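Local structure of nicastrin (Dictyostelium purpureum, 4R12) at residues 23-28 and 226-231; 202-207 and 263-268. The protein is a component of the gamma-secretase complex, probably essential to its intramembrane cleavage of proteins such as Notch receptors and the amyloid precursor protein. All coordinates share one frame; numbering follows the deposited sequence.

Interaction 1 of 2, residues 23-28 and 226-231; sequences PCTKIM and FFRDLS
Arg-228 and Thr-25 meet through two torsions: the arginine chain bends at chi3, while Thr-25 chi1 of 62° sets OG1 between its own backbone N and carbonyl carbon, within reach of the guanidinium. The contact joins the nicastrin small lobe, through strand 21-29, to a large-lobe loop that follows strand 214-220 and carries a short 3-10 turn at 228-229. Arg-228 NH2 donates to Thr-25 OG1 at 2.9 Å; the bond is nearly straight (170°) and lies in the guanidinium plane. Ile-27 CG1 lies over one face of that group, toward the rim, and Phe-226 O and a water lie over the opposite face. Another water accepts from Arg-228 NE and lies close to Thr-25 OG1. An alanine in place of Arg-228 would probably leave Thr-25 OG1 without its donor and open a gap beside Ile-27. The Pro-23 carbonyl oxygen accepts hydrogen bonds from two waters: the one over the guanidinium, which also bonds Phe-226 O and Arg-228 N, and a third that bonds Asp-229 N and OD2. Cys-24, disulfide-linked to Cys-36, makes a sulfur-aromatic contact: its SG stands 4.6 Å from the Phe-226 ring centroid, 44° off the normal. Phe-227 turns its ring edge to the strand, with CD1 3.9 Å from Cys-24 N.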
ATOM      1  N   PRO A  23      -5.229  15.040   5.801  1.00 28.76           N
ATOM      2  CA  PRO A  23      -6.460  14.802   6.566  1.00 30.76           C
ATOM      3  C   PRO A  23      -6.696  13.333   6.906  1.00 27.84           C
ATOM      4  O   PRO A  23      -6.279  12.421   6.178  1.00 26.31           O
ATOM      5  CB  PRO A  23      -7.552  15.310   5.625  1.00 31.97           C
ATOM      6  CG  PRO A  23      -6.988  15.067   4.248  1.00 32.89           C
ATOM      7  CD  PRO A  23      -5.489  15.271   4.366  1.00 29.85           C
ATOM      8  N   CYS A  24      -7.363  13.125   8.035  1.00 26.26           N
ATOM      9  CA  CYS A  24      -8.037  11.879   8.330  1.00 25.58           C
ATOM     10  C   CYS A  24      -9.361  11.863   7.567  1.00 28.15           C
ATOM     11  O   CYS A  24     -10.130  12.815   7.656  1.00 29.21           O
ATOM     12  CB  CYS A  24      -8.271  11.757   9.840  1.00 25.37           C
ATOM     13  SG  CYS A  24      -9.320  10.378  10.319  1.00 28.96           S
ATOM     14  N   THR A  25      -9.627  10.808   6.802  1.00 26.84           N
ATOM     15  CA  THR A  25     -10.834  10.776   5.970  1.00 27.00           C
ATOM     16  C   THR A  25     -11.782   9.703   6.476  1.00 28.26           C
ATOM     17  O   THR A  25     -11.401   8.912   7.337  1.00 25.43           O
ATOM     18  CB  THR A  25     -10.490  10.509   4.500  1.00 27.01           C
ATOM     19  OG1 THR A  25      -9.876   9.227   4.394  1.00 27.31           O
ATOM     20  CG2 THR A  25      -9.522  11.588   3.960  1.00 26.66           C
ATOM     21  N   LYS A  26     -13.003   9.678   5.948  1.00 27.46           N
ATOM     22  CA  LYS A  26     -14.021   8.726   6.415  1.00 28.27           C
ATOM     23  C   LYS A  26     -14.146   7.514   5.494  1.00 26.38           C
ATOM     24  O   LYS A  26     -14.266   7.646   4.265  1.00 26.16           O
ATOM     25  CB  LYS A  26     -15.395   9.413   6.545  1.00 30.04           C
ATOM     26  CG  LYS A  26     -16.314   8.781   7.619  1.00 31.43           C
ATOM     27  CD  LYS A  26     -16.070   9.452   8.977  1.00 32.52           C
ATOM     28  CE  LYS A  26     -16.679   8.690  10.150  1.00 34.33           C
ATOM     29  NZ  LYS A  26     -16.437   9.448  11.423  1.00 33.92           N
ATOM     30  N   ILE A  27     -14.118   6.327   6.096  1.00 26.44           N
ATOM     31  CA  ILE A  27     -14.304   5.091   5.359  1.00 27.03           C
ATOM     32  C   ILE A  27     -15.518   4.354   5.920  1.00 28.08           C
ATOM     33  O   ILE A  27     -15.627   4.167   7.127  1.00 28.07           O
ATOM     34  CB  ILE A  27     -13.065   4.174   5.450  1.00 26.61           C
ATOM     35  CG1 ILE A  27     -11.798   4.907   4.994  1.00 29.06           C
ATOM     36  CG2 ILE A  27     -13.285   2.892   4.655  1.00 27.18           C
ATOM     37  CD1 ILE A  27     -11.707   5.101   3.523  1.00 28.19           C
ATOM     38  N   MET A  28     -16.432   3.950   5.049  1.00 28.27           N
ATOM     39  CA  MET A  28     -17.597   3.196   5.498  1.00 29.15           C
ATOM     40  C   MET A  28     -17.390   1.695   5.290  1.00 30.27           C
ATOM     41  O   MET A  28     -16.652   1.271   4.393  1.00 28.44           O
ATOM     42  CB  MET A  28     -18.864   3.671   4.782  1.00 31.92           C
ATOM     43  CG  MET A  28     -19.637   4.741   5.548  1.00 32.33           C
ATOM     44  SD  MET A  28     -18.688   6.229   5.923  1.00 34.17           S
ATOM     45  CE  MET A  28     -18.301   6.738   4.247  1.00 31.94           C
ATOM     46  N   PHE A 226      -3.059   6.013   9.445  1.00 22.69           N
ATOM     47  CA  PHE A 226      -4.131   6.827  10.005  1.00 23.47           C
ATOM     48  C   PHE A 226      -4.346   7.985   9.031  1.00 24.60           C
ATOM     49  O   PHE A 226      -5.470   8.292   8.659  1.00 23.50           O
ATOM     50  CB  PHE A 226      -3.774   7.342  11.402  1.00 22.70           C
ATOM     51  CG  PHE A 226      -4.939   7.938  12.155  1.00 25.44           C
ATOM     52  CD1 PHE A 226      -5.337   9.245  11.920  1.00 24.38           C
ATOM     53  CD2 PHE A 226      -5.630   7.183  13.098  1.00 26.16           C
ATOM     54  CE1 PHE A 226      -6.401   9.802  12.612  1.00 25.04           C
ATOM     55  CE2 PHE A 226      -6.708   7.732  13.802  1.00 26.68           C
ATOM     56  CZ  PHE A 226      -7.088   9.039  13.554  1.00 28.06           C
ATOM     57  N   PHE A 227      -3.240   8.609   8.635  1.00 23.75           N
ATOM     58  CA  PHE A 227      -3.240   9.694   7.643  1.00 22.93           C
ATOM     59  C   PHE A 227      -2.756   9.127   6.322  1.00 22.92           C
ATOM     60  O   PHE A 227      -1.550   8.994   6.107  1.00 21.94           O
ATOM     61  CB  PHE A 227      -2.334  10.854   8.092  1.00 22.83           C
ATOM     62  CG  PHE A 227      -2.718  11.429   9.423  1.00 24.50           C
ATOM     63  CD1 PHE A 227      -3.866  12.197   9.551  1.00 26.28           C
ATOM     64  CD2 PHE A 227      -1.959  11.183  10.545  1.00 25.03           C
ATOM     65  CE1 PHE A 227      -4.245  12.712  10.784  1.00 25.08           C
ATOM     66  CE2 PHE A 227      -2.327  11.700  11.776  1.00 26.79           C
ATOM     67  CZ  PHE A 227      -3.470  12.470  11.894  1.00 27.03           C
ATOM     68  N   ARG A 228      -3.684   8.789   5.435  1.00 22.75           N
ATOM     69  CA  ARG A 228      -3.328   7.964   4.285  1.00 23.86           C
ATOM     70  C   ARG A 228      -2.480   8.685   3.222  1.00 22.73           C
ATOM     71  O   ARG A 228      -1.846   8.021   2.386  1.00 21.37           O
ATOM     72  CB  ARG A 228      -4.605   7.362   3.673  1.00 22.36           C
ATOM     73  CG  ARG A 228      -5.152   6.193   4.553  1.00 24.82           C
ATOM     74  CD  ARG A 228      -6.567   5.746   4.182  1.00 25.77           C
ATOM     75  NE  ARG A 228      -7.607   6.612   4.746  1.00 28.78           N
ATOM     76  CZ  ARG A 228      -8.045   6.546   6.005  1.00 29.86           C
ATOM     77  NH1 ARG A 228      -7.534   5.655   6.850  1.00 35.64           N
ATOM     78  NH2 ARG A 228      -8.999   7.381   6.425  1.00 28.09           N
ATOM     79  N   ASP A 229      -2.431  10.014   3.257  1.00 25.16           N
ATOM     80  CA  ASP A 229      -1.509  10.735   2.373  1.00 25.08           C
ATOM     81  C   ASP A 229      -0.062  10.555   2.828  1.00 25.16           C
ATOM     82  O   ASP A 229       0.860  10.929   2.114  1.00 24.61           O
ATOM     83  CB  ASP A 229      -1.836  12.225   2.310  1.00 26.58           C
ATOM     84  CG  ASP A 229      -3.169  12.495   1.648  1.00 27.47           C
ATOM     85  OD1 ASP A 229      -3.419  11.934   0.556  1.00 28.54           O
ATOM     86  OD2 ASP A 229      -3.980  13.238   2.244  1.00 32.10           O
ATOM     87  N   LEU A 230       0.129   9.989   4.023  1.00 24.40           N
ATOM     88  CA  LEU A 230       1.464   9.770   4.576  1.00 23.34           C
ATOM     89  C   LEU A 230       1.826   8.290   4.606  1.00 22.49           C
ATOM     90  O   LEU A 230       2.742   7.894   5.326  1.00 22.73           O
ATOM     91  CB  LEU A 230       1.575  10.333   6.001  1.00 24.32           C
ATOM     92  CG  LEU A 230       1.347  11.841   6.134  1.00 24.83           C
ATOM     93  CD1 LEU A 230       1.441  12.286   7.596  1.00 22.74           C
ATOM     94  CD2 LEU A 230       2.383  12.576   5.266  1.00 24.25           C
ATOM     95  N   SER A 231       1.118   7.486   3.818  1.00 21.74           N
ATOM     96  CA  SER A 231       1.258   6.035   3.862  1.00 23.16           C
ATOM     97  C   SER A 231       2.460   5.494   3.069  1.00 21.43           C
ATOM     98  O   SER A 231       2.277   4.726   2.097  1.00 22.00           O
ATOM     99  CB  SER A 231      -0.037   5.380   3.348  1.00 23.06           C
ATOM    100  OG  SER A 231      -0.348   5.860   2.047  1.00 22.51           O
TER
HETATM  101  O   HOH W   1      -3.869  12.103   4.787  1.00 25.69           O
HETATM  102  O   HOH W   2      -6.473   9.544   5.927  1.00 27.75           O
HETATM  103  O   HOH W   3      -8.455   8.376   2.531  1.00 28.48           O

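Interaction 2 of 2, residues 202-207 and 263-268; sequences SSFSSK and VVFAFW
The carbonyl oxygen of Ser-202 is approached by several groups of the facing strand. Phe-265 N donates to Ser-202 O at 2.8 Å, with an N-H...O angle of 167°. Val-264 CA adds a CA-H...O contact to the same Ser-202 O at 3.4 Å, and Phe-265 CD2 comes within 3.7 Å of it. In return Ser-202 N donates to Phe-265 O, at an angle of 138°. Together the reciprocal bonds define an antiparallel hydrogen-bonded pair, which joins the end of strand 192-203 to strand 262-268 of the large lobe. Strand 262-268 pairs in parallel with strand 214-220 on its other side, through Val-264 and Ala-266. Past this pair residues 204-207 turn away, and a water bridges the widening backbones by donating to Val-263 O and accepting from Phe-204 N. An ST turn marks the departure: Ser-203 OG, anti to its own backbone N (chi1 167°), accepts from Ser-205 N at 3.1 Å. Phe-204 nevertheless returns to the strand with its ring, whose CE2 meets Phe-265 CE2 at 3.8 Å; the two side chains approach obliquely, and Ile-248 of helix 234-252 touches both. Phe-204 also makes a cation-pi contact with Arg-256. The Ser-202 hydroxyl finds its hydrogen-bond partners in Thr-543 and Thr-513. Within the second strand, Val-263 CG1 sits over one face of the Phe-265 ring, 3.5 Å above its plane and offset toward the rim.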
ATOM      1  N   SER A 202       3.558  -8.766 -14.897  1.00 24.30           N
ATOM      2  CA  SER A 202       4.529  -8.628 -15.969  1.00 25.72           C
ATOM      3  C   SER A 202       5.315  -9.900 -16.170  1.00 27.83           C
ATOM      4  O   SER A 202       5.574 -10.635 -15.219  1.00 26.79           O
ATOM      5  CB  SER A 202       5.494  -7.478 -15.672  1.00 24.98           C
ATOM      6  OG  SER A 202       6.450  -7.333 -16.711  1.00 25.65           O
ATOM      7  N   SER A 203       5.710 -10.123 -17.422  1.00 25.45           N
ATOM      8  CA  SER A 203       6.625 -11.188 -17.792  1.00 26.81           C
ATOM      9  C   SER A 203       7.616 -10.642 -18.825  1.00 28.63           C
ATOM     10  O   SER A 203       7.250  -9.793 -19.630  1.00 30.33           O
ATOM     11  CB  SER A 203       5.857 -12.385 -18.354  1.00 30.32           C
ATOM     12  OG  SER A 203       6.741 -13.297 -18.980  1.00 33.49           O
ATOM     13  N   PHE A 204       8.864 -11.098 -18.779  1.00 29.01           N
ATOM     14  CA  PHE A 204       9.841 -10.749 -19.814  1.00 29.75           C
ATOM     15  C   PHE A 204       9.505 -11.397 -21.160  1.00 31.83           C
ATOM     16  O   PHE A 204       9.952 -10.905 -22.201  1.00 33.03           O
ATOM     17  CB  PHE A 204      11.259 -11.163 -19.399  1.00 30.14           C
ATOM     18  CG  PHE A 204      11.904 -10.243 -18.395  1.00 29.13           C
ATOM     19  CD1 PHE A 204      12.360  -8.980 -18.771  1.00 28.55           C
ATOM     20  CD2 PHE A 204      12.083 -10.650 -17.077  1.00 28.12           C
ATOM     21  CE1 PHE A 204      12.970  -8.137 -17.848  1.00 24.68           C
ATOM     22  CE2 PHE A 204      12.694  -9.809 -16.143  1.00 25.77           C
ATOM     23  CZ  PHE A 204      13.145  -8.556 -16.530  1.00 25.52           C
ATOM     24  N   SER A 205       8.753 -12.501 -21.153  1.00 29.24           N
ATOM     25  CA  SER A 205       8.375 -13.154 -22.413  1.00 33.88           C
ATOM     26  C   SER A 205       7.345 -12.300 -23.132  1.00 32.52           C
ATOM     27  O   SER A 205       6.418 -11.803 -22.503  1.00 30.67           O
ATOM     28  CB  SER A 205       7.805 -14.561 -22.181  1.00 33.66           C
ATOM     29  OG  SER A 205       8.706 -15.369 -21.443  1.00 34.43           O
ATOM     30  N   SER A 206       7.504 -12.133 -24.443  1.00 31.88           N
ATOM     31  CA  SER A 206       6.571 -11.323 -25.221  1.00 33.88           C
ATOM     32  C   SER A 206       5.205 -12.005 -25.234  1.00 33.86           C
ATOM     33  O   SER A 206       4.155 -11.363 -25.259  1.00 33.17           O
ATOM     34  CB  SER A 206       7.093 -11.109 -26.649  1.00 35.57           C
ATOM     35  OG  SER A 206       7.103 -12.317 -27.390  1.00 37.20           O
ATOM     36  N   LYS A 207       5.227 -13.328 -25.197  1.00 34.82           N
ATOM     37  CA  LYS A 207       4.008 -14.080 -24.979  1.00 35.77           C
ATOM     38  C   LYS A 207       4.359 -15.305 -24.141  1.00 34.04           C
ATOM     39  O   LYS A 207       5.350 -15.989 -24.406  1.00 35.49           O
ATOM     40  CB  LYS A 207       3.356 -14.464 -26.313  1.00 38.79           C
ATOM     41  CG  LYS A 207       2.071 -15.281 -26.185  1.00 40.40           C
ATOM     42  CD  LYS A 207       1.555 -15.697 -27.558  1.00 42.38           C
ATOM     43  CE  LYS A 207       0.567 -16.857 -27.479  1.00 44.30           C
ATOM     44  NZ  LYS A 207      -0.737 -16.446 -26.897  1.00 45.94           N
ATOM     45  N   VAL A 263       8.496 -16.803 -15.743  1.00 30.98           N
ATOM     46  CA  VAL A 263       8.385 -16.072 -14.491  1.00 29.80           C
ATOM     47  C   VAL A 263       7.410 -14.922 -14.682  1.00 27.15           C
ATOM     48  O   VAL A 263       7.533 -14.139 -15.629  1.00 28.98           O
ATOM     49  CB  VAL A 263       9.749 -15.536 -13.993  1.00 31.02           C
ATOM     50  CG1 VAL A 263       9.562 -14.747 -12.710  1.00 27.05           C
ATOM     51  CG2 VAL A 263      10.713 -16.695 -13.746  1.00 29.12           C
ATOM     52  N   VAL A 264       6.430 -14.846 -13.789  1.00 28.04           N
ATOM     53  CA  VAL A 264       5.479 -13.746 -13.763  1.00 25.82           C
ATOM     54  C   VAL A 264       5.649 -12.963 -12.463  1.00 24.66           C
ATOM     55  O   VAL A 264       5.637 -13.537 -11.378  1.00 24.61           O
ATOM     56  CB  VAL A 264       4.020 -14.245 -13.884  1.00 24.97           C
ATOM     57  CG1 VAL A 264       3.037 -13.119 -13.577  1.00 24.34           C
ATOM     58  CG2 VAL A 264       3.766 -14.804 -15.272  1.00 27.03           C
ATOM     59  N   PHE A 265       5.827 -11.653 -12.586  1.00 25.54           N
ATOM     60  CA  PHE A 265       5.946 -10.791 -11.418  1.00 24.57           C
ATOM     61  C   PHE A 265       4.610 -10.117 -11.199  1.00 24.31           C
ATOM     62  O   PHE A 265       4.031  -9.574 -12.149  1.00 24.27           O
ATOM     63  CB  PHE A 265       7.054  -9.744 -11.614  1.00 24.45           C
ATOM     64  CG  PHE A 265       8.384 -10.334 -12.012  1.00 24.71           C
ATOM     65  CD1 PHE A 265       9.268 -10.799 -11.045  1.00 25.78           C
ATOM     66  CD2 PHE A 265       8.741 -10.433 -13.343  1.00 25.69           C
ATOM     67  CE1 PHE A 265      10.488 -11.345 -11.403  1.00 25.10           C
ATOM     68  CE2 PHE A 265       9.965 -10.978 -13.713  1.00 25.61           C
ATOM     69  CZ  PHE A 265      10.835 -11.435 -12.736  1.00 26.90           C
ATOM     70  N   ALA A 266       4.099 -10.136  -9.975  1.00 23.92           N
ATOM     71  CA  ALA A 266       2.808  -9.481  -9.732  1.00 24.53           C
ATOM     72  C   ALA A 266       2.864  -8.511  -8.557  1.00 24.15           C
ATOM     73  O   ALA A 266       3.362  -8.846  -7.476  1.00 23.30           O
ATOM     74  CB  ALA A 266       1.690 -10.537  -9.508  1.00 25.38           C
ATOM     75  N   PHE A 267       2.349  -7.303  -8.787  1.00 23.77           N
ATOM     76  CA  PHE A 267       2.250  -6.275  -7.761  1.00 22.32           C
ATOM     77  C   PHE A 267       0.775  -6.054  -7.442  1.00 25.00           C
ATOM     78  O   PHE A 267       0.086  -5.377  -8.212  1.00 23.92           O
ATOM     79  CB  PHE A 267       2.890  -4.954  -8.239  1.00 23.21           C
ATOM     80  CG  PHE A 267       4.387  -5.040  -8.467  1.00 22.28           C
ATOM     81  CD1 PHE A 267       4.909  -5.711  -9.567  1.00 23.95           C
ATOM     82  CD2 PHE A 267       5.267  -4.440  -7.578  1.00 21.97           C
ATOM     83  CE1 PHE A 267       6.285  -5.784  -9.764  1.00 22.35           C
ATOM     84  CE2 PHE A 267       6.647  -4.508  -7.774  1.00 22.80           C
ATOM     85  CZ  PHE A 267       7.154  -5.166  -8.866  1.00 21.55           C
ATOM     86  N   TRP A 268       0.287  -6.641  -6.343  1.00 23.01           N
ATOM     87  CA  TRP A 268      -1.152  -6.640  -6.035  1.00 23.05           C
ATOM     88  C   TRP A 268      -1.545  -5.345  -5.346  1.00 23.12           C
ATOM     89  O   TRP A 268      -0.866  -4.907  -4.414  1.00 21.17           O
ATOM     90  CB  TRP A 268      -1.558  -7.822  -5.131  1.00 22.83           C
ATOM     91  CG  TRP A 268      -1.229  -9.179  -5.647  1.00 25.29           C
ATOM     92  CD1 TRP A 268      -0.491 -10.138  -5.004  1.00 25.24           C
ATOM     93  CD2 TRP A 268      -1.621  -9.747  -6.905  1.00 25.44           C
ATOM     94  NE1 TRP A 268      -0.401 -11.265  -5.788  1.00 25.74           N
ATOM     95  CE2 TRP A 268      -1.081 -11.049  -6.962  1.00 27.70           C
ATOM     96  CE3 TRP A 268      -2.378  -9.283  -7.990  1.00 25.18           C
ATOM     97  CZ2 TRP A 268      -1.275 -11.890  -8.057  1.00 33.78           C
ATOM     98  CZ3 TRP A 268      -2.563 -10.124  -9.074  1.00 41.69           C
ATOM     99  CH2 TRP A 268      -2.012 -11.407  -9.099  1.00 37.09           C
TER
HETATM  100  O   HOH W   4       9.730 -13.132 -16.813  1.00 28.17           O

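Overall arrangement
Both contacts are buried, yet they lie on opposite sides of the chain's centre, with their own centres 32 Å apart and nearest atoms about 12 Å apart. Interaction 1 bridges small lobe and large lobe by setting a loop against a strand; its cohesion comes from a side-chain hydrogen bond, three waters and a sulfur-aromatic contact. Interaction 2 instead pairs two strands beside helix 234-252, relying on reciprocal backbone bonds, one water and a phenylalanine pair. Strand 214-220 relates them: it pairs with strand 262-268 of interaction 2, and the loop following it supplies residues 226-231. Strand 572-575 provides a second connection, pairing with both 21-29 and 192-203.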